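PDB 3K6O: NigD-like protein from Bacteroides vulgatus ATCC 8482, which is of unknown function but combines an OB-type N-terminal domain with a C-terminal beta sandwich and is probably exported as a lipoprotein. Local coordinates for residues A18-E23 with E57-N62; G38-V43 with S71-N76; V48-L53 with I77-Y82; T83-Q88 with P167-F172. All coordinates share one frame; numbering follows the deposited sequence.

Contact 1: residues A18-E23 with E57-N62; sequences AMATVE and ERIFGN
The carbonyl oxygen of A18 accepts two hydrogen bonds, one from G61 N at 2.9 Å, which stands above the carbonyl plane, and one from the hydroxyl of Y63. From this pair the antiparallel strands of the NigD-like N-terminal OB domain run on through A20 and I59, which bond to each other in both directions, the N-H of I59 pointing almost straight (174°) at A20 O. The last bond, V22 N to E57 O, measures 2.8 Å.

On one face, R58 and selenomethionine M19 cross at about a right angle, with M19 CB 3.5 Å from R58 NH2. R58 NH1 gives a weak bond of 3.1 Å to T21 OG1, which lies at the guanidinium edge. An alanine in place of R58 would remove the guanidinium and would probably leave D36 without its counter-charge and S171 OG without the R58 NE donor. Further along, M19 SE meets F60 CD1 at 3.9 Å, an oblique Met-aromatic contact. On the other face, A20 CB touches I59 CG1 at 4.1 Å.

The charge of buried R58 is thus probably balanced within the fold by its salt bridge to D36, while S171, N119 and, weakly, T21 take further N-H groups.

Contact 2: residues G38-V43 with S71-N76; sequences GEKLWV and SGFAYN
W42 carries CG anti to its backbone N (chi1 -171°), whereas F73 has CG beside the backbone N and anti to the carbonyl carbon (chi1 -59°), and from these starting points the two aromatic side chains cross obliquely. W42 CE3 comes over one face of the phenylalanine ring, displaced toward its rim, and lies 3.5 Å from F73 CZ. With the planes inclined at 50°, the pair is neither a parallel stack nor an edge-to-face one. Y28 and Y32 both meet F73 edge-to-face, so an aromatic cluster gathers round this ring.

L41 and Y75 are on the other face of the sheet. L41 CD2 sits at the ring edge of the tyrosine, 4.0 Å from Y75 CD2, and E39 OE1 lies in the plane of the same ring, 3.8 Å from Y75 CE2. The methyl of A74 packs against E39 CB at 3.9 Å. N76 turns its amide oxygen to W42, OD1 being 3.5 Å from W42 CB, while ND2 is taken by E67 and E70.

The backbones, strand 40-43 and the start of strand 75-93 in the NigD-like N-terminal OB domain, are joined in parallel by W42 N to Y75 O, 2.9 Å. Before that, A74 N reaches K40 O only through a weak, bent bond. A water fills in there: it accepts from K40 N at 2.8 Å, donates to G72 O, and takes a further weak bond from A74 N. Parallel pairing is therefore sparse at this end, where solvent-mediated bonding and the packing of aromatic rings supplement the backbone bonds.

Contact 3: residues V48-L53 with I77-Y82; sequences VPYRDL and IRLNDY. With SO4 (sulfate ion), chain F; SO4 (sulfate ion), chain G.
One direct hydrogen bond joins the 48-53 loop to the 77-82 strand: the hydroxyl of Y82 donates to P49 O at 2.8 Å. The carbonyl oxygen lies in the plane of the tyrosine ring, at its edge. The first torsion of Y82 (chi1 65°) sets CG between the backbone N and the carbonyl carbon, a crowded position.

Apolar contacts flank this bond. V48 CG2 lies 3.6 Å from Y82 CE1, and the side chains of L53 and Y82 meet tip to tip, with L53 CD1 4.0 Å from Y82 CZ. On the other side of P49 in the chain from V48, Y50 CB packs on L79 CD2 at 3.5 Å.

The loop also binds two sulfate ions. At the start of a type I turn from Y50 to L53, the N-H groups of Y50 and R51 both donate to O4 of the chain F sulfate, and R51 NH1 also donates to O1 of this ion. The chain G sulfate is held by the same guanidinium, through R51 NH1 to O2 and R51 NH2 to O1, the latter 2.9 Å. H46 NE2 is a further sulfate ligand. Both ions probably come from the crystallisation liquor.

In the fold, the loop leads from strand 45-46 to strand 58-66 of the OB domain and packs against the strand that continues from 75. Within that strand, N80 and D81 form a classic beta bulge opposite N62 of strand 58-66, and the ring of Y82 rests on I59 of the same neighbour.

Contact 4: residues T83-Q88 with P167-F172; sequences TLVPVQ and PGMVSF
A parallel strand pairing joins the two domains here, where strand 75-93, which runs on from the OB domain, meets strand 165-173 of the C-terminal sandwich. Its two hydrogen bonds follow one another: S171 N donates to P86 O at 3.1 Å, nearly straight (171°), and Q88 N donates to S171 O at 2.9 Å. S171 is thus bracketed by the residues on either side of V87. The ring of P86 also rests on this strand, with P86 CD 3.4 Å from M169 O.

Ahead of the pairing, V85 crosses selenomethionine M169 obliquely, and V85 CG1 lies 3.7 Å from M169 CG. S171 OG, 3.9 Å from V85 CG1, is bonded to N119. On the opposite face from S171, Q88 and F172 lie side by side and point the same way, with Q88 CB 3.7 Å from F172 CD1, while V170 CG2 approaches the glutamine chain at about a right angle. A glycine in place of Q88 would remove this whole side chain and would probably open a gap beside the F172 ring and V170 CG2.

With strand 117-125 pairing antiparallel to 165-173, the arrangement is that of an inter-domain strand feeding directly into a beta-sandwich sheet.

Strand 75-93 runs through contacts 2, 3 and 4, pairing with 38-43 and 167-172 and packing against the 48-53 loop between them, and contact 1 lies on its neighbour, strand 58-66. Contacts 2 and 3 meet through the bond from I77 N to W42 O, 2.8 Å. Contacts 1 and 3 are joined by N62 N to D81 O, also 2.8 Å, and by N62 OD1 with N80 ND2. Contact 1 passes on to contact 4 through V85 N to R58 O and through R58 NE to S171 OG, 2.9 Å, so R58 ties the OB domain to the sandwich. Contacts 2 and 4 stand apart, their centres about 23 Å from each other, and the two sulfates are bound at contact 3.

Contact 1: residues A18-E23 with E57-N62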
loop_
_atom_site.group_PDB
_atom_site.type_symbol
_atom_site.label_atom_id
_atom_site.label_comp_id
_atom_site.label_asym_id
_atom_site.label_seq_id
_atom_site.Cartn_x
_atom_site.Cartn_y
_atom_site.Cartn_z
ATOM N N ALA A 18 7.901 0.560 9.124
ATOM C CA ALA A 18 6.585 1.063 8.704
ATOM C C ALA A 18 6.594 1.769 7.357
ATOM O O ALA A 18 7.639 2.208 6.870
ATOM C CB ALA A 18 5.969 1.974 9.777
HETATM N N MSE A 19 5.400 1.882 6.775
HETATM C CA MSE A 19 5.201 2.629 5.545
HETATM C C MSE A 19 5.428 4.121 5.771
HETATM O O MSE A 19 5.283 4.639 6.893
HETATM C CB MSE A 19 3.780 2.435 5.027
HETATM C CG MSE A 19 3.402 0.996 4.709
HETATM SE SE MSE A 19 4.203 0.420 3.046
HETATM C CE MSE A 19 3.902 1.814 1.892
ATOM N N ALA A 20 5.791 4.805 4.695
ATOM C CA ALA A 20 5.819 6.234 4.685
ATOM C C ALA A 20 5.722 6.757 3.268
ATOM O O ALA A 20 5.970 6.048 2.301
ATOM C CB ALA A 20 7.105 6.753 5.379
ATOM N N THR A 21 5.346 8.010 3.142
ATOM C CA THR A 21 5.308 8.658 1.856
ATOM C C THR A 21 6.260 9.814 1.922
ATOM O O THR A 21 6.264 10.566 2.872
ATOM C CB THR A 21 3.884 9.163 1.502
ATOM O OG1 THR A 21 2.926 8.104 1.679
ATOM C CG2 THR A 21 3.820 9.636 0.023
ATOM N N VAL A 22 7.094 9.921 0.913
ATOM C CA VAL A 22 8.020 11.018 0.775
ATOM C C VAL A 22 7.241 12.280 0.412
ATOM O O VAL A 22 6.332 12.254 -0.411
ATOM C CB VAL A 22 9.059 10.704 -0.334
ATOM C CG1 VAL A 22 10.031 11.889 -0.541
ATOM C CG2 VAL A 22 9.818 9.415 -0.025
ATOM N N GLU A 23 7.595 13.398 1.024
ATOM C CA GLU A 23 7.049 14.667 0.606
ATOM C C GLU A 23 8.154 15.692 0.599
ATOM O O GLU A 23 9.219 15.456 1.133
ATOM C CB GLU A 23 5.872 15.058 1.493
ATOM C CG GLU A 23 4.712 14.060 1.470
ATOM C CD GLU A 23 3.981 13.963 0.105
ATOM O OE1 GLU A 23 4.253 14.740 -0.841
ATOM O OE2 GLU A 23 3.131 13.072 -0.022
ATOM N N GLU A 57 6.551 9.397 -3.682
ATOM C CA GLU A 57 7.080 8.060 -3.637
ATOM C C GLU A 57 6.731 7.435 -2.291
ATOM O O GLU A 57 6.713 8.102 -1.243
ATOM C CB GLU A 57 8.602 8.018 -3.881
ATOM C CG GLU A 57 9.053 8.183 -5.351
ATOM C CD GLU A 57 10.547 7.921 -5.538
ATOM O OE1 GLU A 57 10.960 6.758 -5.751
ATOM O OE2 GLU A 57 11.320 8.878 -5.439
ATOM N N ARG A 58 6.515 6.134 -2.325
ATOM C CA ARG A 58 6.106 5.400 -1.162
ATOM C C ARG A 58 7.237 4.451 -0.763
ATOM O O ARG A 58 7.814 3.777 -1.637
ATOM C CB ARG A 58 4.897 4.573 -1.544
ATOM C CG ARG A 58 4.238 3.891 -0.387
ATOM C CD ARG A 58 2.967 4.554 0.002
ATOM N NE ARG A 58 2.175 3.750 0.955
ATOM C CZ ARG A 58 1.893 4.127 2.204
ATOM N NH1 ARG A 58 2.342 5.280 2.693
ATOM N NH2 ARG A 58 1.144 3.339 2.969
ATOM N N ILE A 59 7.518 4.358 0.542
ATOM C CA ILE A 59 8.517 3.401 1.031
ATOM C C ILE A 59 8.008 2.521 2.173
ATOM O O ILE A 59 7.103 2.901 2.930
ATOM C CB ILE A 59 9.830 4.132 1.468
ATOM C CG1 ILE A 59 9.632 4.972 2.741
ATOM C CG2 ILE A 59 10.309 5.011 0.336
ATOM C CD1 ILE A 59 10.935 5.587 3.303
ATOM N N PHE A 60 8.634 1.357 2.315
ATOM C CA PHE A 60 8.491 0.504 3.490
ATOM C C PHE A 60 9.858 0.617 4.157
ATOM O O PHE A 60 10.883 0.152 3.624
ATOM C CB PHE A 60 8.143 -0.919 3.036
ATOM C CG PHE A 60 7.777 -1.866 4.139
ATOM C CD1 PHE A 60 6.836 -1.537 5.100
ATOM C CD2 PHE A 60 8.328 -3.131 4.177
ATOM C CE1 PHE A 60 6.484 -2.455 6.107
ATOM C CE2 PHE A 60 7.987 -4.044 5.172
ATOM C CZ PHE A 60 7.062 -3.715 6.123
ATOM N N GLY A 61 9.892 1.291 5.299
ATOM C CA GLY A 61 11.146 1.741 5.856
ATOM C C GLY A 61 11.455 1.268 7.250
ATOM O O GLY A 61 10.591 0.745 7.941
ATOM N N ASN A 62 12.722 1.459 7.627
ATOM C CA ASN A 62 13.266 1.128 8.925
ATOM C C ASN A 62 13.786 2.418 9.591
ATOM O O ASN A 62 14.789 2.949 9.163
ATOM C CB ASN A 62 14.412 0.114 8.736
ATOM C CG ASN A 62 15.056 -0.298 10.026
ATOM O OD1 ASN A 62 15.028 0.429 11.024
ATOM N ND2 ASN A 62 15.667 -1.471 10.018
#

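Contact 2: residues G38-V43 with S71-N76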
loop_
_atom_site.group_PDB
_atom_site.type_symbol
_atom_site.label_atom_id
_atom_site.label_comp_id
_atom_site.label_asym_id
_atom_site.label_seq_id
_atom_site.Cartn_x
_atom_site.Cartn_y
_atom_site.Cartn_z
ATOM N N GLY A 38 -0.044 10.603 9.602
ATOM C CA GLY A 38 0.149 12.046 9.364
ATOM C C GLY A 38 1.320 12.724 10.055
ATOM O O GLY A 38 1.582 13.917 9.832
ATOM N N GLU A 39 2.069 12.007 10.880
ATOM C CA GLU A 39 3.245 12.624 11.475
ATOM C C GLU A 39 4.381 12.762 10.467
ATOM O O GLU A 39 4.657 11.848 9.710
ATOM C CB GLU A 39 3.741 11.826 12.665
ATOM C CG GLU A 39 2.754 11.835 13.809
ATOM C CD GLU A 39 3.296 11.114 15.016
ATOM O OE1 GLU A 39 3.962 10.061 14.840
ATOM O OE2 GLU A 39 3.098 11.635 16.127
ATOM N N LYS A 40 5.048 13.912 10.494
ATOM C CA LYS A 40 6.109 14.217 9.567
ATOM C C LYS A 40 7.427 13.984 10.270
ATOM O O LYS A 40 7.642 14.484 11.389
ATOM C CB LYS A 40 6.039 15.667 9.131
ATOM C CG LYS A 40 4.742 16.093 8.422
ATOM C CD LYS A 40 4.894 17.539 7.961
ATOM C CE LYS A 40 3.661 18.397 8.288
ATOM N NZ LYS A 40 2.410 17.881 7.589
ATOM N N LEU A 41 8.314 13.268 9.592
ATOM C CA LEU A 41 9.609 12.890 10.142
ATOM C C LEU A 41 10.722 13.595 9.397
ATOM O O LEU A 41 10.763 13.547 8.153
ATOM C CB LEU A 41 9.788 11.371 10.027
ATOM C CG LEU A 41 8.677 10.483 10.609
ATOM C CD1 LEU A 41 9.017 9.003 10.426
ATOM C CD2 LEU A 41 8.432 10.815 12.071
ATOM N N TRP A 42 11.603 14.273 10.147
ATOM C CA TRP A 42 12.780 14.842 9.577
ATOM C C TRP A 42 13.994 13.905 9.670
ATOM O O TRP A 42 14.366 13.436 10.778
ATOM C CB TRP A 42 13.111 16.172 10.256
ATOM C CG TRP A 42 14.216 16.888 9.545
ATOM C CD1 TRP A 42 15.510 17.004 9.938
ATOM C CD2 TRP A 42 14.119 17.550 8.274
ATOM N NE1 TRP A 42 16.227 17.716 9.007
ATOM C CE2 TRP A 42 15.396 18.064 7.974
ATOM C CE3 TRP A 42 13.065 17.762 7.365
ATOM C CZ2 TRP A 42 15.665 18.765 6.792
ATOM C CZ3 TRP A 42 13.327 18.459 6.184
ATOM C CH2 TRP A 42 14.614 18.955 5.913
ATOM N N VAL A 43 14.649 13.675 8.535
ATOM C CA VAL A 43 15.812 12.774 8.487
ATOM C C VAL A 43 17.104 13.485 8.891
ATOM O O VAL A 43 17.607 14.334 8.148
ATOM C CB VAL A 43 15.989 12.127 7.086
ATOM C CG1 VAL A 43 17.174 11.129 7.100
ATOM C CG2 VAL A 43 14.682 11.428 6.614
ATOM N N SER A 71 9.622 22.699 13.942
ATOM C CA SER A 71 9.172 23.307 12.716
ATOM C C SER A 71 8.106 22.459 12.005
ATOM O O SER A 71 8.007 22.497 10.769
ATOM C CB SER A 71 10.413 23.527 11.822
ATOM O OG SER A 71 10.218 24.495 10.791
ATOM N N GLY A 72 7.317 21.721 12.798
ATOM C CA GLY A 72 6.205 20.873 12.325
ATOM C C GLY A 72 6.542 19.391 12.113
ATOM O O GLY A 72 5.658 18.595 11.743
ATOM N N PHE A 73 7.818 19.019 12.294
ATOM C CA PHE A 73 8.225 17.620 12.200
ATOM C C PHE A 73 8.100 17.038 13.576
ATOM O O PHE A 73 8.695 17.550 14.529
ATOM C CB PHE A 73 9.657 17.489 11.633
ATOM C CG PHE A 73 9.795 18.095 10.277
ATOM C CD1 PHE A 73 9.279 17.463 9.188
ATOM C CD2 PHE A 73 10.345 19.348 10.108
ATOM C CE1 PHE A 73 9.327 18.047 7.919
ATOM C CE2 PHE A 73 10.407 19.935 8.865
ATOM C CZ PHE A 73 9.903 19.272 7.756
ATOM N N ALA A 74 7.280 16.007 13.692
ATOM C CA ALA A 74 7.034 15.381 14.973
ATOM C C ALA A 74 8.317 14.826 15.584
ATOM O O ALA A 74 8.517 14.942 16.793
ATOM C CB ALA A 74 5.994 14.248 14.810
ATOM N N TYR A 75 9.143 14.177 14.751
ATOM C CA TYR A 75 10.377 13.537 15.180
ATOM C C TYR A 75 11.513 13.724 14.181
ATOM O O TYR A 75 11.286 13.853 12.982
ATOM C CB TYR A 75 10.175 12.035 15.357
ATOM C CG TYR A 75 9.155 11.662 16.395
ATOM C CD1 TYR A 75 9.506 11.558 17.739
ATOM C CD2 TYR A 75 7.851 11.378 16.029
ATOM C CE1 TYR A 75 8.575 11.218 18.690
ATOM C CE2 TYR A 75 6.917 11.035 16.970
ATOM C CZ TYR A 75 7.284 10.950 18.296
ATOM O OH TYR A 75 6.340 10.607 19.221
ATOM N N ASN A 76 12.726 13.716 14.711
ATOM C CA ASN A 76 13.953 13.615 13.943
ATOM C C ASN A 76 14.350 12.162 13.994
ATOM O O ASN A 76 14.378 11.578 15.080
ATOM C CB ASN A 76 15.064 14.461 14.546
ATOM C CG ASN A 76 14.774 15.934 14.484
ATOM O OD1 ASN A 76 14.085 16.415 13.560
ATOM N ND2 ASN A 76 15.326 16.681 15.455
HETATM O O HOH W 1 4.365 16.061 12.140
#

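Contact 3: residues V48-L53 with I77-Y82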
loop_
_atom_site.group_PDB
_atom_site.type_symbol
_atom_site.label_atom_id
_atom_site.label_comp_id
_atom_site.label_asym_id
_atom_site.label_seq_id
_atom_site.Cartn_x
_atom_site.Cartn_y
_atom_site.Cartn_z
ATOM N N VAL A 48 21.324 4.631 4.342
ATOM C CA VAL A 48 21.123 4.416 2.922
ATOM C C VAL A 48 20.740 5.744 2.274
ATOM O O VAL A 48 20.311 6.671 2.974
ATOM C CB VAL A 48 20.030 3.364 2.665
ATOM C CG1 VAL A 48 20.469 2.014 3.220
ATOM C CG2 VAL A 48 18.687 3.829 3.274
ATOM N N PRO A 49 20.931 5.859 0.947
ATOM C CA PRO A 49 20.636 7.102 0.239
ATOM C C PRO A 49 19.176 7.493 0.340
ATOM O O PRO A 49 18.298 6.639 0.263
ATOM C CB PRO A 49 20.974 6.780 -1.224
ATOM C CG PRO A 49 22.034 5.697 -1.132
ATOM C CD PRO A 49 21.671 4.896 0.108
ATOM N N TYR A 50 18.911 8.786 0.490
ATOM C CA TYR A 50 17.536 9.258 0.503
ATOM C C TYR A 50 17.318 10.606 -0.177
ATOM O O TYR A 50 16.194 10.958 -0.452
ATOM C CB TYR A 50 17.019 9.305 1.960
ATOM C CG TYR A 50 17.420 10.562 2.665
ATOM C CD1 TYR A 50 18.737 10.746 3.076
ATOM C CD2 TYR A 50 16.507 11.596 2.871
ATOM C CE1 TYR A 50 19.134 11.917 3.710
ATOM C CE2 TYR A 50 16.897 12.775 3.506
ATOM C CZ TYR A 50 18.211 12.920 3.927
ATOM O OH TYR A 50 18.634 14.067 4.518
ATOM N N ARG A 51 18.366 11.365 -0.443
ATOM C CA ARG A 51 18.200 12.762 -0.878
ATOM C C ARG A 51 17.476 12.930 -2.196
ATOM O O ARG A 51 16.887 13.971 -2.437
ATOM C CB ARG A 51 19.553 13.469 -0.980
ATOM C CG ARG A 51 20.132 13.751 0.367
ATOM C CD ARG A 51 21.341 14.673 0.250
ATOM N NE ARG A 51 21.967 14.837 1.545
ATOM C CZ ARG A 51 23.038 14.168 1.960
ATOM N NH1 ARG A 51 23.627 13.258 1.185
ATOM N NH2 ARG A 51 23.533 14.423 3.169
ATOM N N ASP A 52 17.518 11.882 -3.008
ATOM C CA ASP A 52 16.881 11.990 -4.327
ATOM C C ASP A 52 15.472 11.398 -4.389
ATOM O O ASP A 52 14.873 11.312 -5.477
ATOM C CB ASP A 52 17.800 11.422 -5.415
ATOM C CG ASP A 52 19.201 11.971 -5.309
ATOM O OD1 ASP A 52 19.351 13.212 -5.262
ATOM O OD2 ASP A 52 20.151 11.166 -5.225
ATOM N N LEU A 53 14.896 11.095 -3.224
ATOM C CA LEU A 53 13.529 10.651 -3.188
ATOM C C LEU A 53 12.640 11.819 -3.585
ATOM O O LEU A 53 12.936 12.968 -3.288
ATOM C CB LEU A 53 13.162 10.098 -1.808
ATOM C CG LEU A 53 13.873 8.787 -1.479
ATOM C CD1 LEU A 53 13.731 8.421 -0.018
ATOM C CD2 LEU A 53 13.348 7.669 -2.362
ATOM N N ILE A 77 14.638 11.575 12.831
ATOM C CA ILE A 77 14.914 10.146 12.749
ATOM C C ILE A 77 16.237 9.807 12.079
ATOM O O ILE A 77 16.836 10.638 11.390
ATOM C CB ILE A 77 13.763 9.372 12.003
ATOM C CG1 ILE A 77 13.714 9.743 10.509
ATOM C CG2 ILE A 77 12.420 9.684 12.640
ATOM C CD1 ILE A 77 13.085 8.690 9.583
ATOM N N ARG A 78 16.682 8.568 12.303
ATOM C CA ARG A 78 17.690 7.945 11.479
ATOM C C ARG A 78 16.951 7.016 10.518
ATOM O O ARG A 78 16.144 6.171 10.944
ATOM C CB ARG A 78 18.694 7.126 12.316
ATOM C CG ARG A 78 19.657 6.355 11.478
ATOM C CD ARG A 78 20.823 5.804 12.232
ATOM N NE ARG A 78 20.440 4.970 13.352
ATOM C CZ ARG A 78 20.613 5.283 14.637
ATOM N NH1 ARG A 78 21.147 6.444 15.014
ATOM N NH2 ARG A 78 20.232 4.424 15.563
ATOM N N LEU A 79 17.239 7.159 9.238
ATOM C CA LEU A 79 16.683 6.281 8.223
ATOM C C LEU A 79 17.673 5.138 8.030
ATOM O O LEU A 79 18.700 5.332 7.398
ATOM C CB LEU A 79 16.469 7.050 6.917
ATOM C CG LEU A 79 15.958 6.249 5.724
ATOM C CD1 LEU A 79 14.571 5.602 6.022
ATOM C CD2 LEU A 79 15.901 7.128 4.484
ATOM N N ASN A 80 17.366 3.973 8.615
ATOM C CA ASN A 80 18.275 2.815 8.617
ATOM C C ASN A 80 18.264 2.039 7.294
ATOM O O ASN A 80 19.266 1.497 6.900
ATOM C CB ASN A 80 17.942 1.841 9.762
ATOM C CG ASN A 80 17.979 2.490 11.148
ATOM O OD1 ASN A 80 18.922 3.205 11.489
ATOM N ND2 ASN A 80 16.948 2.224 11.956
ATOM N N ASP A 81 17.135 2.015 6.610
ATOM C CA ASP A 81 16.935 1.191 5.422
ATOM C C ASP A 81 15.538 1.438 4.920
ATOM O O ASP A 81 14.673 1.932 5.672
ATOM C CB ASP A 81 17.047 -0.295 5.777
ATOM C CG ASP A 81 17.311 -1.178 4.582
ATOM O OD1 ASP A 81 17.438 -0.691 3.452
ATOM O OD2 ASP A 81 17.364 -2.401 4.790
ATOM N N TYR A 82 15.308 1.107 3.656
ATOM C CA TYR A 82 13.959 1.043 3.150
ATOM C C TYR A 82 13.917 0.304 1.824
ATOM O O TYR A 82 14.951 -0.025 1.240
ATOM C CB TYR A 82 13.379 2.451 2.984
ATOM C CG TYR A 82 14.079 3.282 1.935
ATOM C CD1 TYR A 82 15.212 3.982 2.242
ATOM C CD2 TYR A 82 13.606 3.352 0.637
ATOM C CE1 TYR A 82 15.853 4.720 1.294
ATOM C CE2 TYR A 82 14.253 4.095 -0.312
ATOM C CZ TYR A 82 15.381 4.767 0.034
ATOM O OH TYR A 82 16.028 5.545 -0.876
HETATM S S SO4 F . 22.243 10.737 -0.866
HETATM O O1 SO4 F . 22.792 12.103 -0.975
HETATM O O2 SO4 F . 21.706 10.405 -2.191
HETATM O O3 SO4 F . 23.247 9.732 -0.465
HETATM O O4 SO4 F . 21.238 10.695 0.211
HETATM S S SO4 G . 26.022 12.411 4.281
HETATM O O1 SO4 G . 25.255 13.276 5.185
HETATM O O2 SO4 G . 25.153 11.810 3.282
HETATM O O3 SO4 G . 27.001 13.223 3.553
HETATM O O4 SO4 G . 26.629 11.338 5.078
#

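Contact 4: residues T83-Q88 with P167-F172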
loop_
_atom_site.group_PDB
_atom_site.type_symbol
_atom_site.label_atom_id
_atom_site.label_comp_id
_atom_site.label_asym_id
_atom_site.label_seq_id
_atom_site.Cartn_x
_atom_site.Cartn_y
_atom_site.Cartn_z
ATOM N N THR A 83 12.708 0.034 1.359
ATOM C CA THR A 83 12.511 -0.421 -0.009
ATOM C C THR A 83 11.398 0.381 -0.643
ATOM O O THR A 83 10.501 0.867 0.057
ATOM C CB THR A 83 12.229 -1.932 -0.089
ATOM O OG1 THR A 83 12.278 -2.339 -1.464
ATOM C CG2 THR A 83 10.855 -2.292 0.514
ATOM N N LEU A 84 11.478 0.589 -1.953
ATOM C CA LEU A 84 10.439 1.329 -2.657
ATOM C C LEU A 84 9.198 0.486 -2.793
ATOM O O LEU A 84 9.262 -0.701 -3.103
ATOM C CB LEU A 84 10.899 1.757 -4.049
ATOM C CG LEU A 84 11.895 2.916 -4.064
ATOM C CD1 LEU A 84 12.384 3.167 -5.504
ATOM C CD2 LEU A 84 11.271 4.178 -3.441
ATOM N N VAL A 85 8.055 1.117 -2.599
ATOM C CA VAL A 85 6.765 0.449 -2.781
ATOM C C VAL A 85 6.049 1.075 -3.962
ATOM O O VAL A 85 5.794 2.257 -3.970
ATOM C CB VAL A 85 5.943 0.535 -1.505
ATOM C CG1 VAL A 85 4.520 -0.007 -1.739
ATOM C CG2 VAL A 85 6.689 -0.219 -0.343
ATOM N N PRO A 86 5.724 0.278 -4.991
ATOM C CA PRO A 86 5.003 0.870 -6.107
ATOM C C PRO A 86 3.624 1.382 -5.711
ATOM O O PRO A 86 2.951 0.763 -4.899
ATOM C CB PRO A 86 4.873 -0.284 -7.138
ATOM C CG PRO A 86 5.403 -1.510 -6.492
ATOM C CD PRO A 86 6.130 -1.121 -5.224
ATOM N N VAL A 87 3.223 2.507 -6.289
ATOM C CA VAL A 87 1.940 3.116 -6.033
ATOM C C VAL A 87 1.139 2.958 -7.294
ATOM O O VAL A 87 1.616 3.366 -8.348
ATOM C CB VAL A 87 2.068 4.613 -5.684
ATOM C CG1 VAL A 87 0.660 5.222 -5.604
ATOM C CG2 VAL A 87 2.774 4.787 -4.327
ATOM N N GLN A 88 -0.041 2.320 -7.200
ATOM C CA GLN A 88 -0.929 2.088 -8.353
ATOM C C GLN A 88 -2.242 2.829 -8.210
ATOM O O GLN A 88 -2.746 3.049 -7.095
ATOM C CB GLN A 88 -1.207 0.581 -8.597
ATOM C CG GLN A 88 -0.077 -0.136 -9.232
ATOM C CD GLN A 88 -0.369 -1.591 -9.582
ATOM O OE1 GLN A 88 -1.438 -1.955 -10.166
ATOM N NE2 GLN A 88 0.585 -2.433 -9.258
ATOM N N PRO A 167 7.722 -12.304 -2.447
ATOM C CA PRO A 167 6.877 -11.323 -1.746
ATOM C C PRO A 167 6.839 -10.025 -2.488
ATOM O O PRO A 167 7.773 -9.728 -3.229
ATOM C CB PRO A 167 7.558 -11.156 -0.375
ATOM C CG PRO A 167 8.543 -12.291 -0.291
ATOM C CD PRO A 167 8.952 -12.589 -1.690
ATOM N N GLY A 168 5.745 -9.282 -2.327
ATOM C CA GLY A 168 5.557 -8.033 -3.054
ATOM C C GLY A 168 4.685 -7.158 -2.206
ATOM O O GLY A 168 3.873 -7.674 -1.440
HETATM N N MSE A 169 4.914 -5.848 -2.293
HETATM C CA MSE A 169 4.102 -4.865 -1.632
HETATM C C MSE A 169 3.664 -3.865 -2.670
HETATM O O MSE A 169 4.435 -3.538 -3.570
HETATM C CB MSE A 169 4.903 -4.130 -0.584
HETATM C CG MSE A 169 4.074 -3.150 0.183
HETATM SE SE MSE A 169 3.317 -3.936 1.794
HETATM C CE MSE A 169 5.118 -4.003 2.581
ATOM N N VAL A 170 2.423 -3.386 -2.539
ATOM C CA VAL A 170 1.891 -2.345 -3.383
ATOM C C VAL A 170 0.916 -1.495 -2.557
ATOM O O VAL A 170 0.261 -1.996 -1.602
ATOM C CB VAL A 170 1.168 -2.954 -4.606
ATOM C CG1 VAL A 170 0.060 -3.830 -4.115
ATOM C CG2 VAL A 170 0.581 -1.880 -5.503
ATOM N N SER A 171 0.837 -0.215 -2.921
ATOM C CA SER A 171 -0.103 0.719 -2.325
ATOM C C SER A 171 -0.974 1.259 -3.434
ATOM O O SER A 171 -0.443 1.783 -4.398
ATOM C CB SER A 171 0.613 1.873 -1.648
ATOM O OG SER A 171 1.193 1.461 -0.435
ATOM N N PHE A 172 -2.300 1.095 -3.300
ATOM C CA PHE A 172 -3.266 1.628 -4.235
ATOM C C PHE A 172 -3.807 2.910 -3.705
ATOM O O PHE A 172 -4.297 2.931 -2.616
ATOM C CB PHE A 172 -4.406 0.639 -4.387
ATOM C CG PHE A 172 -3.964 -0.700 -4.938
ATOM C CD1 PHE A 172 -3.784 -0.861 -6.296
ATOM C CD2 PHE A 172 -3.725 -1.780 -4.097
ATOM C CE1 PHE A 172 -3.381 -2.063 -6.819
ATOM C CE2 PHE A 172 -3.324 -3.019 -4.607
ATOM C CZ PHE A 172 -3.139 -3.148 -5.973
#